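PDB 6VXC: trans-4-hydroxy-L-proline dehydratase from Clostridioides difficile 70-100-2010, which uses a glycyl radical to dehydrate trans-4-hydroxy-L-proline to (S)-1-pyrroline-5-carboxylate, a step in the anaerobic breakdown of hydroxyproline. Local coordinates for residues Lys462-Leu467 against Gly561-Asn566; Pro540-Ser545 against Gly555-Arg560; Ile493-Gly498 against Leu517-Asp522. One frame throughout, in Å; residues are numbered along the deposited sequence.

Contact 1 (Lys462-Leu467 against Gly561-Asn566); sequences KEAYVL and GGARYN
K462-A464 and R564-N566 open a parallel strand pairing in which the backbone N and O of Y565 bond to K462 and A464, the residues on either side of its partner E463, as in a parallel bridge: Y565 N donates to K462 O (3.0 Å), and A464 N donates to Y565 O (2.9 Å). The first of these bonds lies in the carbonyl plane of K462. Between them the backbones come close enough for a CA-H...O contact, E463 CA to Y565 O at 3.2 Å. The side chains then divide between the two faces of the sheet. On one, E463 and Y565 are bridge partners whose side chains cross at about a right angle, E463 CG resting 3.8 Å from Y565 CB. E463 holds its CG anti to the backbone N (chi1 -179°) and runs on extended; its carboxylate is held by C459 N, K441 and T567. On the other face the methyl of A464 meets N566 OD1 at 3.6 Å and the methyl of A563 at 4.2 Å. The N566 amide turns back to the loop just before its strand, ND2 donating to A563 O from well above that carbonyl plane. At the outer end K462 and R564 lie side by side and point the same way, K462 CE 3.6 Å from R564 NH1, with K462 CD over one face of the guanidinium. These like charges are probably tolerated because acids surround them: K462 NZ forms a salt bridge with D549, and R564 with D550 and D445. D445 also bonds the hydroxyl of Y565. The pairing begins the three-stranded parallel sheet in which strand 565-573 is central, flanked by the outermost strands 463-472 and 657-661, while A464 packs against Y558 of the preceding loop.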
loop_
_atom_site.group_PDB
_atom_site.type_symbol
_atom_site.label_atom_id
_atom_site.label_comp_id
_atom_site.label_asym_id
_atom_site.label_seq_id
_atom_site.Cartn_x
_atom_site.Cartn_y
_atom_site.Cartn_z
ATOM N N LYS A 462 -6.123 -15.166 -3.143
ATOM C CA LYS A 462 -6.785 -16.117 -2.256
ATOM C C LYS A 462 -6.975 -15.571 -0.838
ATOM O O LYS A 462 -7.372 -16.331 0.054
ATOM C CB LYS A 462 -5.999 -17.420 -2.180
ATOM C CG LYS A 462 -5.794 -18.165 -3.488
ATOM C CD LYS A 462 -4.819 -19.316 -3.280
ATOM C CE LYS A 462 -4.892 -20.359 -4.400
ATOM N NZ LYS A 462 -4.943 -19.732 -5.728
ATOM N N GLU A 463 -6.700 -14.292 -0.600
ATOM C CA GLU A 463 -6.651 -13.773 0.756
ATOM C C GLU A 463 -7.219 -12.369 0.791
ATOM O O GLU A 463 -6.977 -11.564 -0.111
ATOM C CB GLU A 463 -5.198 -13.773 1.305
ATOM C CG GLU A 463 -5.084 -13.255 2.727
ATOM C CD GLU A 463 -3.687 -13.400 3.324
ATOM O OE1 GLU A 463 -2.725 -13.676 2.565
ATOM O OE2 GLU A 463 -3.553 -13.239 4.559
ATOM N N ALA A 464 -7.982 -12.085 1.834
ATOM C CA ALA A 464 -8.234 -10.721 2.267
ATOM C C ALA A 464 -7.284 -10.447 3.423
ATOM O O ALA A 464 -7.406 -11.049 4.495
ATOM C CB ALA A 464 -9.691 -10.534 2.677
ATOM N N TYR A 465 -6.320 -9.564 3.203
ATOM C CA TYR A 465 -5.351 -9.201 4.238
ATOM C C TYR A 465 -5.413 -7.686 4.352
ATOM O O TYR A 465 -4.822 -6.965 3.547
ATOM C CB TYR A 465 -3.933 -9.735 3.943
ATOM C CG TYR A 465 -3.293 -9.449 2.582
ATOM C CD1 TYR A 465 -3.803 -10.014 1.419
ATOM C CD2 TYR A 465 -2.113 -8.701 2.483
ATOM C CE1 TYR A 465 -3.200 -9.782 0.171
ATOM C CE2 TYR A 465 -1.505 -8.474 1.260
ATOM C CZ TYR A 465 -2.049 -9.015 0.105
ATOM O OH TYR A 465 -1.435 -8.776 -1.113
ATOM N N VAL A 466 -6.178 -7.223 5.356
ATOM C CA VAL A 466 -6.618 -5.838 5.468
ATOM C C VAL A 466 -5.751 -5.117 6.501
ATOM O O VAL A 466 -5.608 -5.574 7.638
ATOM C CB VAL A 466 -8.110 -5.764 5.844
ATOM C CG1 VAL A 466 -8.548 -4.317 6.042
ATOM C CG2 VAL A 466 -8.986 -6.458 4.780
ATOM N N LEU A 467 -5.180 -3.987 6.100
ATOM C CA LEU A 467 -4.509 -3.083 7.026
ATOM C C LEU A 467 -5.564 -2.172 7.644
ATOM O O LEU A 467 -6.424 -1.652 6.926
ATOM C CB LEU A 467 -3.460 -2.246 6.294
ATOM C CG LEU A 467 -2.042 -2.826 6.161
ATOM C CD1 LEU A 467 -2.078 -4.229 5.612
ATOM C CD2 LEU A 467 -1.181 -1.942 5.278
ATOM N N GLY A 561 -15.606 -12.275 4.163
ATOM C CA GLY A 561 -14.894 -13.491 4.485
ATOM C C GLY A 561 -14.874 -14.569 3.421
ATOM O O GLY A 561 -14.509 -15.701 3.735
ATOM N N GLY A 562 -15.278 -14.268 2.187
ATOM C CA GLY A 562 -15.260 -15.264 1.126
ATOM C C GLY A 562 -13.872 -15.744 0.719
ATOM O O GLY A 562 -13.745 -16.840 0.165
ATOM N N ALA A 563 -12.835 -14.950 0.965
ATOM C CA ALA A 563 -11.483 -15.368 0.614
ATOM C C ALA A 563 -11.091 -16.635 1.369
ATOM O O ALA A 563 -11.556 -16.889 2.485
ATOM C CB ALA A 563 -10.489 -14.255 0.939
ATOM N N ARG A 564 -10.207 -17.432 0.757
ATOM C CA ARG A 564 -9.727 -18.637 1.433
ATOM C C ARG A 564 -9.041 -18.291 2.751
ATOM O O ARG A 564 -9.174 -19.018 3.736
ATOM C CB ARG A 564 -8.767 -19.427 0.539
ATOM C CG ARG A 564 -8.223 -20.712 1.178
ATOM C CD ARG A 564 -7.424 -21.544 0.154
ATOM N NE ARG A 564 -8.242 -21.870 -1.010
ATOM C CZ ARG A 564 -7.807 -22.459 -2.126
ATOM N NH1 ARG A 564 -6.527 -22.802 -2.265
ATOM N NH2 ARG A 564 -8.665 -22.695 -3.114
ATOM N N TYR A 565 -8.274 -17.214 2.770
ATOM C CA TYR A 565 -7.561 -16.779 3.958
ATOM C C TYR A 565 -7.999 -15.372 4.331
ATOM O O TYR A 565 -8.232 -14.534 3.458
ATOM C CB TYR A 565 -6.042 -16.814 3.737
ATOM C CG TYR A 565 -5.510 -18.156 3.256
ATOM C CD1 TYR A 565 -5.325 -19.220 4.145
ATOM C CD2 TYR A 565 -5.172 -18.345 1.928
ATOM C CE1 TYR A 565 -4.829 -20.423 3.717
ATOM C CE2 TYR A 565 -4.684 -19.558 1.476
ATOM C CZ TYR A 565 -4.508 -20.595 2.373
ATOM O OH TYR A 565 -4.005 -21.794 1.942
ATOM N N ASN A 566 -8.077 -15.110 5.631
ATOM C CA ASN A 566 -8.523 -13.818 6.127
ATOM C C ASN A 566 -7.648 -13.399 7.294
ATOM O O ASN A 566 -7.541 -14.108 8.298
ATOM C CB ASN A 566 -10.005 -13.853 6.518
ATOM C CG ASN A 566 -10.904 -14.012 5.312
ATOM O OD1 ASN A 566 -11.274 -13.033 4.669
ATOM N ND2 ASN A 566 -11.220 -15.253 4.968
#

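Contact 2 (Pro540-Ser545 against Gly555-Arg560); sequences PCPLMS and GKDYQR
P540-S545 turns from an extended approach into the first turn of helix 542-546, and D557-Q559 of the following loop lies across that start, with S545 and Y558 only 4.8 Å apart at their CA atoms. The arrangement combines an Asx turn at D557 with a helix start whose N-cap is C541. D557 OD2 accepts from its own Q559 N (2.9 Å), closing the Asx turn, and also from C541 N (3.1 Å) across the contact. The two donors come differently: C541 N meets the oxygen on its syn side, near the carboxylate plane, whereas Q559 N stands above that plane. Setting CG anti to the backbone N (chi1 -172°) carries the D557 carboxylate to the start of the helix. Two grips on one oxygen, with a weaker bond from C541 N to OD1, hold the buried carboxylate in position, and the amide donors would be expected to stabilise its negative charge. S545 OG lies 2.9 Å from D557 OD1 and 3.0 Å from C541 O. The aromatic part is built on Y558. M544 and Y558 run side by side, and M544 CG sits over one face of the ring in a CH-pi contact, 4.1 Å from its centroid. C541 SG instead meets the ring at its edge, 3.6 Å from Y558 CD2, and also touches the amide of Q559, whose NE2 is bonded to M539 O. Helix 276-293 also packs on the helix start, E293 accepting from the backbone N of L543 and M544. The loop is finally fastened to the helix by a short, nearly straight bond: Y558 N donates to S545 OG over 2.6 Å at 177°.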
loop_
_atom_site.group_PDB
_atom_site.type_symbol
_atom_site.label_atom_id
_atom_site.label_comp_id
_atom_site.label_asym_id
_atom_site.label_seq_id
_atom_site.Cartn_x
_atom_site.Cartn_y
_atom_site.Cartn_z
ATOM N N PRO A 540 -20.046 -4.289 0.164
ATOM C CA PRO A 540 -19.788 -5.556 -0.517
ATOM C C PRO A 540 -19.219 -5.262 -1.890
ATOM O O PRO A 540 -19.481 -4.221 -2.484
ATOM C CB PRO A 540 -21.170 -6.216 -0.596
ATOM C CG PRO A 540 -22.128 -5.084 -0.552
ATOM C CD PRO A 540 -21.490 -4.050 0.346
ATOM N N CYS A 541 -18.369 -6.152 -2.367
ATOM C CA CYS A 541 -17.679 -5.943 -3.639
ATOM C C CYS A 541 -17.877 -7.171 -4.511
ATOM O O CYS A 541 -16.978 -8.007 -4.634
ATOM C CB CYS A 541 -16.197 -5.617 -3.408
ATOM S SG CYS A 541 -15.368 -6.705 -2.204
ATOM N N PRO A 542 -19.049 -7.306 -5.146
ATOM C CA PRO A 542 -19.294 -8.499 -5.978
ATOM C C PRO A 542 -18.289 -8.666 -7.105
ATOM O O PRO A 542 -17.945 -9.807 -7.432
ATOM C CB PRO A 542 -20.709 -8.281 -6.540
ATOM C CG PRO A 542 -21.262 -7.104 -5.830
ATOM C CD PRO A 542 -20.146 -6.335 -5.197
ATOM N N LEU A 543 -17.798 -7.589 -7.716
ATOM C CA LEU A 543 -16.820 -7.795 -8.783
ATOM C C LEU A 543 -15.548 -8.428 -8.227
ATOM O O LEU A 543 -15.124 -9.488 -8.689
ATOM C CB LEU A 543 -16.507 -6.488 -9.521
ATOM C CG LEU A 543 -15.427 -6.608 -10.611
ATOM C CD1 LEU A 543 -15.861 -7.621 -11.687
ATOM C CD2 LEU A 543 -15.102 -5.249 -11.274
ATOM N N MET A 544 -14.964 -7.842 -7.180
ATOM C CA MET A 544 -13.757 -8.450 -6.620
ATOM C C MET A 544 -14.001 -9.904 -6.219
ATOM O O MET A 544 -13.131 -10.762 -6.411
ATOM C CB MET A 544 -13.246 -7.642 -5.424
ATOM C CG MET A 544 -11.966 -8.212 -4.796
ATOM S SD MET A 544 -10.510 -7.946 -5.849
ATOM C CE MET A 544 -10.337 -6.177 -5.654
ATOM N N SER A 545 -15.189 -10.206 -5.684
ATOM C CA SER A 545 -15.465 -11.564 -5.237
ATOM C C SER A 545 -15.371 -12.575 -6.375
ATOM O O SER A 545 -15.021 -13.733 -6.135
ATOM C CB SER A 545 -16.839 -11.631 -4.569
ATOM O OG SER A 545 -16.901 -10.765 -3.448
ATOM N N GLY A 555 -20.114 -19.097 -1.824
ATOM C CA GLY A 555 -21.235 -18.194 -1.935
ATOM C C GLY A 555 -21.163 -17.069 -0.927
ATOM O O GLY A 555 -22.153 -16.756 -0.258
ATOM N N LYS A 556 -19.997 -16.429 -0.836
ATOM C CA LYS A 556 -19.729 -15.434 0.191
ATOM C C LYS A 556 -18.854 -14.322 -0.375
ATOM O O LYS A 556 -17.794 -14.582 -0.959
ATOM C CB LYS A 556 -19.059 -16.070 1.409
ATOM C CG LYS A 556 -18.887 -15.095 2.560
ATOM C CD LYS A 556 -18.129 -15.704 3.724
ATOM C CE LYS A 556 -18.971 -16.695 4.499
ATOM N NZ LYS A 556 -18.317 -17.005 5.812
ATOM N N ASP A 557 -19.317 -13.088 -0.198
ATOM C CA ASP A 557 -18.637 -11.925 -0.742
ATOM C C ASP A 557 -17.244 -11.752 -0.114
ATOM O O ASP A 557 -17.021 -12.042 1.067
ATOM C CB ASP A 557 -19.488 -10.682 -0.506
ATOM C CG ASP A 557 -18.950 -9.461 -1.221
ATOM O OD1 ASP A 557 -19.172 -9.340 -2.441
ATOM O OD2 ASP A 557 -18.276 -8.639 -0.563
ATOM N N TYR A 558 -16.311 -11.249 -0.920
ATOM C CA TYR A 558 -14.946 -11.005 -0.451
ATOM C C TYR A 558 -14.923 -10.107 0.779
ATOM O O TYR A 558 -14.112 -10.313 1.689
ATOM C CB TYR A 558 -14.123 -10.396 -1.594
ATOM C CG TYR A 558 -12.735 -9.915 -1.234
ATOM C CD1 TYR A 558 -11.655 -10.775 -1.255
ATOM C CD2 TYR A 558 -12.503 -8.576 -0.941
ATOM C CE1 TYR A 558 -10.377 -10.324 -0.946
ATOM C CE2 TYR A 558 -11.244 -8.122 -0.634
ATOM C CZ TYR A 558 -10.189 -8.992 -0.636
ATOM O OH TYR A 558 -8.950 -8.503 -0.326
ATOM N N GLN A 559 -15.815 -9.118 0.838
ATOM C CA GLN A 559 -15.813 -8.177 1.952
ATOM C C GLN A 559 -16.377 -8.767 3.241
ATOM O O GLN A 559 -16.351 -8.091 4.265
ATOM C CB GLN A 559 -16.585 -6.912 1.585
ATOM C CG GLN A 559 -16.006 -5.617 2.157
ATOM C CD GLN A 559 -14.818 -5.094 1.353
ATOM O OE1 GLN A 559 -13.696 -5.569 1.506
ATOM N NE2 GLN A 559 -15.068 -4.110 0.490
ATOM N N ARG A 560 -16.866 -10.003 3.246
ATOM C CA ARG A 560 -17.316 -10.562 4.514
ATOM C C ARG A 560 -16.759 -11.959 4.752
ATOM O O ARG A 560 -17.355 -12.745 5.487
ATOM C CB ARG A 560 -18.843 -10.559 4.628
ATOM C CG ARG A 560 -19.606 -11.514 3.715
ATOM C CD ARG A 560 -21.131 -11.384 3.924
ATOM N NE ARG A 560 -21.877 -12.338 3.107
ATOM C CZ ARG A 560 -22.200 -13.568 3.489
ATOM N NH1 ARG A 560 -21.852 -14.009 4.690
ATOM N NH2 ARG A 560 -22.882 -14.360 2.670
#

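Contact 3 (Ile493-Gly498 against Leu517-Asp522); sequences IGIETG and LHYMID
I495 drops its CG2 methyl onto the ring of Y519, and this is the tightly packed part of the contact between the irregular segment 493-498 and helix 506-538. CG2 stands almost exactly over the ring centre, 3.5 Å from the Y519 centroid and only 6° off the ring normal, a CH-pi contact in which the methyl lies at nearly equal distances from all six ring carbons. Placing CG1 between the backbone N and the carbonyl carbon (chi1 51°) leaves CG2 anti to the carbonyl carbon and facing the ring, while the longer branch slides back along the tyrosine until I495 CD1 reaches Y519 CB at 4.0 Å. The two side chains therefore pass each other in opposite directions instead of meeting end on. The carbonyl of I493 reaches the ring quite otherwise: its O lies in the ring plane at the edge, 3.6 Å from Y519 CE2. G494, without a side chain, brings its CA to 3.9 Å from the same CE2. Deeper in, I493 CG2 and M520 CE touch more lightly, at 4.2 Å, both residues being buried with the help of neighbouring helices. The loose part is the solvent side, where the loop leaves the helical segment altogether: E496 is exposed and T497 and G498 do not touch 517-522, although Q516, just ahead on the same helix, bonds both I495 O and T497 OG1 through its side-chain amide. Away from the annotated sites, the contact lays the loop after strand 491-492 along the long helix 506-538, with I493 and M520 wedged among helices 158-166 and 473-481.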
loop_
_atom_site.group_PDB
_atom_site.type_symbol
_atom_site.label_atom_id
_atom_site.label_comp_id
_atom_site.label_asym_id
_atom_site.label_seq_id
_atom_site.Cartn_x
_atom_site.Cartn_y
_atom_site.Cartn_z
ATOM N N ILE A 493 -5.658 10.373 27.702
ATOM C CA ILE A 493 -5.881 9.508 26.548
ATOM C C ILE A 493 -5.737 8.038 26.917
ATOM O O ILE A 493 -6.513 7.204 26.456
ATOM C CB ILE A 493 -4.922 9.900 25.394
ATOM C CG1 ILE A 493 -5.216 11.334 24.917
ATOM C CG2 ILE A 493 -4.943 8.872 24.251
ATOM C CD1 ILE A 493 -6.628 11.520 24.408
ATOM N N GLY A 494 -4.780 7.716 27.775
ATOM C CA GLY A 494 -4.539 6.362 28.225
ATOM C C GLY A 494 -5.102 6.085 29.606
ATOM O O GLY A 494 -6.029 6.754 30.072
ATOM N N ILE A 495 -4.540 5.071 30.261
ATOM C CA ILE A 495 -4.971 4.646 31.591
ATOM C C ILE A 495 -3.912 5.048 32.619
ATOM O O ILE A 495 -2.795 5.417 32.274
ATOM C CB ILE A 495 -5.245 3.132 31.656
ATOM C CG1 ILE A 495 -4.057 2.341 31.102
ATOM C CG2 ILE A 495 -6.502 2.797 30.869
ATOM C CD1 ILE A 495 -4.118 0.847 31.348
ATOM N N GLU A 496 -4.275 4.957 33.902
ATOM C CA GLU A 496 -3.365 5.318 34.999
ATOM C C GLU A 496 -2.502 4.121 35.365
ATOM O O GLU A 496 -2.892 3.280 36.166
ATOM C CB GLU A 496 -4.139 5.809 36.217
ATOM C CG GLU A 496 -4.739 7.192 36.062
ATOM C CD GLU A 496 -5.513 7.653 37.304
ATOM O OE1 GLU A 496 -5.308 7.081 38.401
ATOM O OE2 GLU A 496 -6.328 8.595 37.166
ATOM N N THR A 497 -1.304 4.044 34.794
ATOM C CA THR A 497 -0.397 2.954 35.131
ATOM C C THR A 497 0.585 3.311 36.245
ATOM O O THR A 497 1.376 2.458 36.654
ATOM C CB THR A 497 0.358 2.474 33.877
ATOM O OG1 THR A 497 0.815 3.595 33.116
ATOM C CG2 THR A 497 -0.557 1.617 33.011
ATOM N N GLY A 498 0.549 4.535 36.749
ATOM C CA GLY A 498 1.380 4.930 37.869
ATOM C C GLY A 498 2.250 6.122 37.539
ATOM O O GLY A 498 2.515 6.406 36.367
ATOM N N LEU A 517 -0.043 -0.266 26.182
ATOM C CA LEU A 517 -0.180 -0.899 24.874
ATOM C C LEU A 517 -1.450 -1.741 24.789
ATOM O O LEU A 517 -2.194 -1.660 23.808
ATOM C CB LEU A 517 1.049 -1.761 24.598
ATOM C CG LEU A 517 1.162 -2.524 23.285
ATOM C CD1 LEU A 517 1.022 -1.562 22.134
ATOM C CD2 LEU A 517 2.515 -3.230 23.240
ATOM N N HIS A 518 -1.675 -2.592 25.792
ATOM C CA HIS A 518 -2.862 -3.441 25.824
ATOM C C HIS A 518 -4.124 -2.601 25.718
ATOM O O HIS A 518 -5.026 -2.913 24.942
ATOM C CB HIS A 518 -2.870 -4.277 27.110
ATOM C CG HIS A 518 -4.116 -5.094 27.306
ATOM N ND1 HIS A 518 -4.430 -6.185 26.520
ATOM C CD2 HIS A 518 -5.114 -4.990 28.215
ATOM C CE1 HIS A 518 -5.567 -6.715 26.937
ATOM N NE2 HIS A 518 -6.002 -6.010 27.964
ATOM N N TYR A 519 -4.189 -1.511 26.480
ATOM C CA TYR A 519 -5.368 -0.652 26.442
ATOM C C TYR A 519 -5.558 -0.039 25.060
ATOM O O TYR A 519 -6.665 -0.036 24.512
ATOM C CB TYR A 519 -5.230 0.440 27.494
ATOM C CG TYR A 519 -6.361 1.446 27.514
ATOM C CD1 TYR A 519 -7.634 1.081 27.941
ATOM C CD2 TYR A 519 -6.145 2.764 27.150
ATOM C CE1 TYR A 519 -8.661 1.999 27.986
ATOM C CE2 TYR A 519 -7.160 3.696 27.187
ATOM C CZ TYR A 519 -8.421 3.308 27.606
ATOM O OH TYR A 519 -9.443 4.223 27.650
ATOM N N MET A 520 -4.478 0.487 24.477
ATOM C CA MET A 520 -4.612 1.164 23.191
ATOM C C MET A 520 -4.975 0.174 22.083
ATOM O O MET A 520 -5.764 0.500 21.183
ATOM C CB MET A 520 -3.313 1.921 22.879
ATOM C CG MET A 520 -3.437 3.020 21.820
ATOM S SD MET A 520 -4.751 4.228 22.147
ATOM C CE MET A 520 -4.295 4.725 23.796
ATOM N N ILE A 521 -4.411 -1.034 22.131
ATOM C CA ILE A 521 -4.787 -2.060 21.165
ATOM C C ILE A 521 -6.250 -2.473 21.368
ATOM O O ILE A 521 -7.005 -2.631 20.400
ATOM C CB ILE A 521 -3.827 -3.266 21.247
ATOM C CG1 ILE A 521 -2.377 -2.853 20.905
ATOM C CG2 ILE A 521 -4.292 -4.388 20.316
ATOM C CD1 ILE A 521 -2.232 -2.155 19.575
ATOM N N ASP A 522 -6.678 -2.643 22.621
ATOM C CA ASP A 522 -8.086 -2.948 22.871
ATOM C C ASP A 522 -8.997 -1.886 22.254
ATOM O O ASP A 522 -10.005 -2.214 21.622
ATOM C CB ASP A 522 -8.353 -3.060 24.373
ATOM C CG ASP A 522 -8.090 -4.453 24.930
ATOM O OD1 ASP A 522 -7.796 -5.384 24.157
ATOM O OD2 ASP A 522 -8.193 -4.617 26.166
#

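How the contacts relate
From the N terminus, the chain first runs through 462-467, whose partner 561-566 comes 94 residues later, so contact 1, joining strands 463-472 and 565-573, closes a large loop that encloses the other two. Inside it, contact 3 closes first, tying the loop at 493-498 to helix 506-538. That helix leads toward helix 542-546, whose start contact 2 ties to the loop after helix 551-554; contacts 2 and 3 thus follow in series, about 36 Å apart at their centres. Contact 2 runs directly into contact 1: their centres are about 10 Å apart, and G562 N lies 3.0 Å from D557 O, probably hydrogen-bonded. Contact 3 stands apart, its nearest atoms about 12 Å from contact 1.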